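Local coordinates for mandelate racemase / muconate lactonizing enzyme, C-terminal domain protein (Pseudovibrio sp. JE062, PDB 4JHM) that is of unknown function but belongs to the enolase superfamily, with an enolase-type N-terminal domain and a TIM-barrel-type C-terminal domain, at residues A[261-272]-A[288-299]. Residues are numbered along the deposited sequence; the frame is centred on the assembly and turned at random.
Sequences LSTGMWSDVRQD and IAAGHSKNLEIQ
Leu261 lays its CB over the face of the His292 ring, 3.6 Å from the centroid and 10° off the normal, a CH-pi contact, while its CD1 reaches CD2 of the same ring. Ser262 OG lies at the edge of the imidazole, 3.4 Å from CE1, and is itself hydrogen-bonded to Thr258 O. Lys294 passes Leu261 head to tail; its stretched-out chain lays CD against Ser267 O, and NZ donates a hydrogen bond to Trp266 O (3.0 Å) in the carbonyl plane. Both parent helices, 254-262 and 279-291, end in Schellman motifs, with Gly264 and Ser293 as the positive-phi residues. From Asp268 and Asn295 onward the two segments run parallel, each helix leading into a neighbouring strand position of the TIM-barrel C-terminal domain, as expected of enolase-superfamily members. There Val269 and Leu296 form a single parallel bridge: Val269 N donates to Asn295 O at 3.0 Å, and Leu296 CA approaches Val269 O. Val269 splits its branches, CG1 against Ala289 CB (3.5 Å) and CG2 against Leu296 CG (3.6 Å). Further along, Arg270 is bent at chi3 (-45°); Glu297 O sits over one face of its guanidinium without a hydrogen bond, and its NH2 is hydrogen-bonded to Ser245 OG. The Glu297 carboxylate turns away to the backbone N of Asn321 and Phe322. Gln299 N then donates a hydrogen bond to Gln271 O (3.1 Å).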
loop_
_atom_site.group_PDB
_atom_site.type_symbol
_atom_site.label_atom_id
_atom_site.label_comp_id
_atom_site.label_asym_id
_atom_site.label_seq_id
_atom_site.Cartn_x
_atom_site.Cartn_y
_atom_site.Cartn_z
ATOM N N LEU A 261 0.623 -14.273 9.165
ATOM C CA LEU A 261 0.057 -14.833 7.954
ATOM C C LEU A 261 -0.483 -13.714 7.060
ATOM O O LEU A 261 -0.268 -13.725 5.849
ATOM C CB LEU A 261 -1.039 -15.840 8.307
ATOM C CG LEU A 261 -0.550 -17.065 9.084
ATOM C CD1 LEU A 261 -1.708 -17.984 9.435
ATOM C CD2 LEU A 261 0.489 -17.820 8.277
ATOM N N SER A 262 -1.157 -12.740 7.667
ATOM C CA SER A 262 -1.742 -11.618 6.929
ATOM C C SER A 262 -0.715 -10.778 6.171
ATOM O O SER A 262 -1.043 -10.165 5.159
ATOM C CB SER A 262 -2.524 -10.704 7.875
ATOM O OG SER A 262 -3.792 -11.255 8.177
ATOM N N THR A 263 0.520 -10.747 6.660
ATOM C CA THR A 263 1.553 -9.915 6.054
ATOM C C THR A 263 2.620 -10.738 5.330
ATOM O O THR A 263 3.638 -10.195 4.892
ATOM C CB THR A 263 2.222 -9.010 7.109
ATOM O OG1 THR A 263 2.766 -9.809 8.166
ATOM C CG2 THR A 263 1.212 -8.049 7.692
ATOM N N GLY A 264 2.389 -12.044 5.211
ATOM C CA GLY A 264 3.277 -12.918 4.444
ATOM C C GLY A 264 4.627 -13.189 5.091
ATOM O O GLY A 264 5.638 -13.316 4.403
HETATM N N MSE A 265 4.644 -13.294 6.416
HETATM C CA MSE A 265 5.863 -13.619 7.149
HETATM C C MSE A 265 6.181 -15.086 7.116
HETATM O O MSE A 265 7.351 -15.466 7.157
HETATM C CB MSE A 265 5.684 -13.246 8.611
HETATM C CG MSE A 265 5.493 -11.746 8.762
HETATM SE SE MSE A 265 5.650 -11.281 10.661
HETATM C CE MSE A 265 4.910 -9.465 10.508
ATOM N N TRP A 266 5.143 -15.920 7.053
ATOM C CA TRP A 266 5.299 -17.365 7.177
ATOM C C TRP A 266 4.666 -18.146 6.033
ATOM O O TRP A 266 3.663 -17.724 5.460
ATOM C CB TRP A 266 4.634 -17.846 8.458
ATOM C CG TRP A 266 5.125 -17.212 9.720
ATOM C CD1 TRP A 266 6.338 -16.634 9.938
ATOM C CD2 TRP A 266 4.419 -17.144 10.962
ATOM N NE1 TRP A 266 6.423 -16.188 11.236
ATOM C CE2 TRP A 266 5.256 -16.493 11.884
ATOM C CE3 TRP A 266 3.155 -17.562 11.380
ATOM C CZ2 TRP A 266 4.871 -16.253 13.197
ATOM C CZ3 TRP A 266 2.775 -17.320 12.681
ATOM C CH2 TRP A 266 3.630 -16.674 13.574
ATOM N N SER A 267 5.237 -19.310 5.737
ATOM C CA SER A 267 4.624 -20.273 4.815
ATOM C C SER A 267 3.742 -21.266 5.577
ATOM O O SER A 267 2.933 -21.982 4.986
ATOM C CB SER A 267 5.703 -21.040 4.065
ATOM O OG SER A 267 6.662 -20.161 3.519
ATOM N N ASP A 268 3.918 -21.314 6.892
ATOM C CA ASP A 268 3.064 -22.109 7.771
ATOM C C ASP A 268 2.972 -21.394 9.106
ATOM O O ASP A 268 3.400 -20.245 9.232
ATOM C CB ASP A 268 3.628 -23.521 7.962
ATOM C CG ASP A 268 5.031 -23.529 8.559
ATOM O OD1 ASP A 268 5.359 -22.640 9.378
ATOM O OD2 ASP A 268 5.812 -24.442 8.208
ATOM N N VAL A 269 2.406 -22.055 10.106
ATOM C CA VAL A 269 2.493 -21.538 11.462
ATOM C C VAL A 269 2.941 -22.667 12.363
ATOM O O VAL A 269 2.551 -23.817 12.173
ATOM C CB VAL A 269 1.181 -20.878 11.946
ATOM C CG1 VAL A 269 0.055 -21.128 10.963
ATOM C CG2 VAL A 269 0.814 -21.339 13.352
ATOM N N ARG A 270 3.791 -22.334 13.322
ATOM C CA ARG A 270 4.389 -23.332 14.182
ATOM C C ARG A 270 4.142 -22.949 15.623
ATOM O O ARG A 270 4.638 -21.933 16.099
ATOM C CB ARG A 270 5.883 -23.443 13.905
ATOM C CG ARG A 270 6.658 -24.219 14.960
ATOM C CD ARG A 270 8.128 -24.288 14.589
ATOM N NE ARG A 270 8.258 -24.615 13.174
ATOM C CZ ARG A 270 8.126 -25.839 12.682
ATOM N NH1 ARG A 270 7.885 -26.857 13.497
ATOM N NH2 ARG A 270 8.235 -26.047 11.377
ATOM N N GLN A 271 3.354 -23.767 16.306
ATOM C CA GLN A 271 3.019 -23.526 17.689
ATOM C C GLN A 271 3.162 -24.816 18.453
ATOM O O GLN A 271 3.200 -25.897 17.870
ATOM C CB GLN A 271 1.583 -23.041 17.819
ATOM C CG GLN A 271 1.316 -21.700 17.171
ATOM C CD GLN A 271 1.775 -20.548 18.029
ATOM O OE1 GLN A 271 2.971 -20.323 18.192
ATOM N NE2 GLN A 271 0.820 -19.803 18.584
ATOM N N ASP A 272 3.234 -24.684 19.768
ATOM C CA ASP A 272 3.292 -25.813 20.668
ATOM C C ASP A 272 2.169 -25.597 21.665
ATOM O O ASP A 272 2.028 -24.509 22.225
ATOM C CB ASP A 272 4.654 -25.848 21.364
ATOM C CG ASP A 272 4.867 -27.104 22.180
ATOM O OD1 ASP A 272 3.884 -27.817 22.467
ATOM O OD2 ASP A 272 6.031 -27.374 22.540
ATOM N N ILE A 288 -7.138 -20.801 12.361
ATOM C CA ILE A 288 -6.662 -19.536 11.816
ATOM C C ILE A 288 -5.797 -19.767 10.578
ATOM O O ILE A 288 -5.955 -19.077 9.565
ATOM C CB ILE A 288 -5.903 -18.726 12.883
ATOM C CG1 ILE A 288 -6.882 -18.292 13.978
ATOM C CG2 ILE A 288 -5.229 -17.510 12.262
ATOM C CD1 ILE A 288 -6.225 -17.683 15.199
ATOM N N ALA A 289 -4.896 -20.743 10.654
ATOM C CA ALA A 289 -4.092 -21.126 9.495
ATOM C C ALA A 289 -4.995 -21.580 8.365
ATOM O O ALA A 289 -4.818 -21.180 7.221
ATOM C CB ALA A 289 -3.122 -22.233 9.856
ATOM N N ALA A 290 -5.967 -22.423 8.695
ATOM C CA ALA A 290 -6.943 -22.889 7.716
ATOM C C ALA A 290 -7.444 -21.720 6.869
ATOM O O ALA A 290 -7.327 -21.732 5.645
ATOM C CB ALA A 290 -8.106 -23.574 8.419
ATOM N N GLY A 291 -7.979 -20.702 7.535
ATOM C CA GLY A 291 -8.510 -19.523 6.852
ATOM C C GLY A 291 -7.474 -18.793 6.015
ATOM O O GLY A 291 -7.821 -18.013 5.131
ATOM N N HIS A 292 -6.199 -19.039 6.301
ATOM C CA HIS A 292 -5.115 -18.475 5.503
ATOM C C HIS A 292 -4.552 -19.496 4.514
ATOM O O HIS A 292 -3.518 -19.256 3.896
ATOM C CB HIS A 292 -3.998 -17.955 6.415
ATOM C CG HIS A 292 -4.294 -16.624 7.033
ATOM N ND1 HIS A 292 -4.112 -15.434 6.361
ATOM C CD2 HIS A 292 -4.759 -16.294 8.262
ATOM C CE1 HIS A 292 -4.453 -14.431 7.148
ATOM N NE2 HIS A 292 -4.851 -14.925 8.306
ATOM N N SER A 293 -5.231 -20.634 4.377
ATOM C CA SER A 293 -4.853 -21.664 3.413
ATOM C C SER A 293 -3.454 -22.225 3.661
ATOM O O SER A 293 -2.713 -22.505 2.715
ATOM C CB SER A 293 -4.935 -21.114 1.985
ATOM O OG SER A 293 -6.218 -20.572 1.712
ATOM N N LYS A 294 -3.099 -22.403 4.931
ATOM C CA LYS A 294 -1.791 -22.924 5.275
ATOM C C LYS A 294 -1.869 -23.931 6.417
ATOM O O LYS A 294 -2.887 -24.036 7.105
ATOM C CB LYS A 294 -0.838 -21.784 5.655
ATOM C CG LYS A 294 -0.838 -20.629 4.674
ATOM C CD LYS A 294 0.462 -19.845 4.668
ATOM C CE LYS A 294 0.244 -18.495 3.999
ATOM N NZ LYS A 294 1.486 -17.872 3.471
ATOM N N ASN A 295 -0.775 -24.661 6.613
ATOM C CA ASN A 295 -0.698 -25.682 7.641
ATOM C C ASN A 295 -0.114 -25.166 8.948
ATOM O O ASN A 295 0.549 -24.126 8.981
ATOM C CB ASN A 295 0.156 -26.843 7.140
ATOM C CG ASN A 295 -0.494 -27.582 5.996
ATOM O OD1 ASN A 295 -1.689 -27.449 5.761
ATOM N ND2 ASN A 295 0.290 -28.375 5.283
ATOM N N LEU A 296 -0.374 -25.900 10.023
ATOM C CA LEU A 296 0.227 -25.624 11.309
ATOM C C LEU A 296 1.104 -26.807 11.679
ATOM O O LEU A 296 0.614 -27.807 12.189
ATOM C CB LEU A 296 -0.850 -25.413 12.378
ATOM C CG LEU A 296 -0.362 -24.763 13.684
ATOM C CD1 LEU A 296 -1.528 -24.350 14.567
ATOM C CD2 LEU A 296 0.578 -25.673 14.456
ATOM N N GLU A 297 2.399 -26.700 11.415
ATOM C CA GLU A 297 3.331 -27.772 11.741
ATOM C C GLU A 297 3.683 -27.707 13.219
ATOM O O GLU A 297 4.394 -26.805 13.655
ATOM C CB GLU A 297 4.590 -27.664 10.883
ATOM C CG GLU A 297 4.308 -27.735 9.392
ATOM C CD GLU A 297 3.520 -28.973 8.991
ATOM O OE1 GLU A 297 3.742 -30.041 9.597
ATOM O OE2 GLU A 297 2.688 -28.883 8.058
ATOM N N ILE A 298 3.178 -28.668 13.985
ATOM C CA ILE A 298 3.309 -28.654 15.437
ATOM C C ILE A 298 4.745 -28.829 15.893
ATOM O O ILE A 298 5.522 -29.582 15.309
ATOM C CB ILE A 298 2.469 -29.767 16.113
ATOM C CG1 ILE A 298 2.765 -31.131 15.481
ATOM C CG2 ILE A 298 0.983 -29.451 16.024
ATOM C CD1 ILE A 298 2.042 -32.288 16.138
ATOM N N GLN A 299 5.086 -28.114 16.952
ATOM C CA GLN A 299 6.321 -28.350 17.653
ATOM C C GLN A 299 6.011 -29.331 18.771
ATOM O O GLN A 299 5.657 -28.933 19.881
ATOM C CB GLN A 299 6.863 -27.039 18.209
ATOM C CG GLN A 299 7.998 -27.210 19.193
ATOM C CD GLN A 299 8.980 -26.070 19.123
ATOM O OE1 GLN A 299 9.197 -25.360 20.103
ATOM N NE2 GLN A 299 9.573 -25.878 17.952
#